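Local structure of aldehyde Dehydrogenase (Burkholderia cenocepacia, 4O6R) at the interface of chains A and B. The protein probably oxidises aldehydes to carboxylic acids with NAD+ or NADP+ as the electron acceptor. Residues are numbered along the deposited sequence; one frame, centred on the assembly and turned at random. Chains: chain A/B, Aldehyde Dehydrogenase.

The interface of chains A and B. Residues chain A 69, 125, 127-129; chain B 130-133.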
loop_
_atom_site.group_PDB
_atom_site.type_symbol
_atom_site.label_atom_id
_atom_site.label_comp_id
_atom_site.label_asym_id
_atom_site.label_seq_id
_atom_site.Cartn_x
_atom_site.Cartn_y
_atom_site.Cartn_z
ATOM N N ALA A 69 -11.496 15.413 3.044
ATOM C CA ALA A 69 -11.043 14.473 4.060
ATOM C C ALA A 69 -10.291 15.188 5.170
ATOM O O ALA A 69 -10.490 14.901 6.341
ATOM C CB ALA A 69 -10.175 13.401 3.418
ATOM N N ASP A 125 -7.338 11.909 5.698
ATOM C CA ASP A 125 -6.862 12.231 4.338
ATOM C C ASP A 125 -5.631 11.418 3.953
ATOM O O ASP A 125 -4.925 11.771 3.021
ATOM C CB ASP A 125 -6.598 13.738 4.158
ATOM C CG ASP A 125 -5.491 14.302 5.056
ATOM O OD1 ASP A 125 -4.963 13.634 5.975
ATOM O OD2 ASP A 125 -5.135 15.478 4.829
ATOM N N LEU A 127 -6.041 7.894 3.592
ATOM C CA LEU A 127 -6.588 6.752 2.868
ATOM C C LEU A 127 -6.673 7.161 1.411
ATOM O O LEU A 127 -7.237 8.207 1.085
ATOM C CB LEU A 127 -7.990 6.361 3.369
ATOM C CG LEU A 127 -8.538 5.117 2.651
ATOM C CD1 LEU A 127 -7.720 3.877 2.970
ATOM C CD2 LEU A 127 -10.003 4.938 3.001
ATOM N N GLN A 128 -6.060 6.376 0.545
ATOM C CA GLN A 128 -5.931 6.724 -0.869
ATOM C C GLN A 128 -6.532 5.619 -1.726
ATOM O O GLN A 128 -6.609 4.478 -1.283
ATOM C CB GLN A 128 -4.447 6.961 -1.225
ATOM C CG GLN A 128 -3.854 8.143 -0.492
ATOM C CD GLN A 128 -2.452 8.463 -0.941
ATOM O OE1 GLN A 128 -1.838 7.702 -1.689
ATOM N NE2 GLN A 128 -1.946 9.602 -0.508
ATOM N N GLY A 129 -7.012 5.985 -2.913
ATOM C CA GLY A 129 -7.507 5.030 -3.889
ATOM C C GLY A 129 -6.390 4.459 -4.735
ATOM O O GLY A 129 -5.221 4.624 -4.408
ATOM N N SER B 130 -2.282 5.627 -7.576
ATOM C CA SER B 130 -3.058 6.049 -6.422
ATOM C C SER B 130 -4.048 7.152 -6.732
ATOM O O SER B 130 -3.996 7.770 -7.803
ATOM C CB SER B 130 -2.133 6.404 -5.273
ATOM O OG SER B 130 -1.253 7.430 -5.680
ATOM N N VAL B 131 -5.016 7.329 -5.842
ATOM C CA VAL B 131 -5.988 8.411 -5.956
ATOM C C VAL B 131 -5.911 9.161 -4.630
ATOM O O VAL B 131 -6.071 8.589 -3.552
ATOM C CB VAL B 131 -7.423 7.942 -6.209
ATOM C CG1 VAL B 131 -8.370 9.132 -6.273
ATOM C CG2 VAL B 131 -7.532 7.123 -7.513
ATOM N N ILE B 132 -5.629 10.439 -4.722
ATOM C CA ILE B 132 -5.309 11.258 -3.558
ATOM C C ILE B 132 -6.549 12.039 -3.145
ATOM O O ILE B 132 -7.206 12.669 -3.989
ATOM C CB ILE B 132 -4.217 12.298 -3.880
ATOM C CG1 ILE B 132 -3.039 11.675 -4.622
ATOM C CG2 ILE B 132 -3.753 13.012 -2.614
ATOM C CD1 ILE B 132 -2.326 10.572 -3.880
ATOM N N PRO B 133 -6.862 12.031 -1.843
ATOM C CA PRO B 133 -8.003 12.803 -1.342
ATOM C C PRO B 133 -7.640 14.275 -1.285
ATOM O O PRO B 133 -6.749 14.690 -0.539
ATOM C CB PRO B 133 -8.260 12.230 0.025
ATOM C CG PRO B 133 -6.968 11.636 0.449
ATOM C CD PRO B 133 -6.224 11.215 -0.797
HETATM O O HOH W 1 0.280 7.969 -3.535
#
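A:Gly129 and B:Val131 pair as an antiparallel beta bridge that joins strand 129-131 of chain A to strand 129-132 of chain B. The A:Gly129 N-H reaches B:Val131 O at 2.8 Å, with 149° at the hydrogen. The return bond from B:Val131 N to A:Gly129 O is weak at 3.1 Å. B:Val131 CB packs on A:Gly129 CA, where the glycine presents only backbone. The full interface is two-fold symmetric, so this patch recurs with the chains exchanged; the strand pairing probably helps to build the tetramer of the assembly through the oligomerisation region typical of aldehyde dehydrogenases.

A:Gln128 runs alongside B:Ile132, both side chains pointing the same way. Its CG stands anti to the carbonyl carbon (chi1 -64°) and the chain continues extended, which carries the amide to B:Ile132 CD1, 3.5 Å from A:Gln128 NE2. Water 1 bridges the other amide atom to a hydroxyl, lying 2.8 Å from A:Gln128 OE1 and 2.7 Å from B:Ser130 OG.

At the opposite end, B:Pro133 crosses the A:Gln128 side chain at about a right angle, its CD against A:Gln128 CG. A:Ala69, first residue of helix 69-85, gives an outer methyl contact, its CB 4.1 Å from B:Pro133 CB. The ring tip faces two backbone carbonyls: B:Pro133 CG lies 3.5 Å from A:Leu127 O and 3.3 Å from A:Asp125 O, the latter in 3-10 helix 124-126.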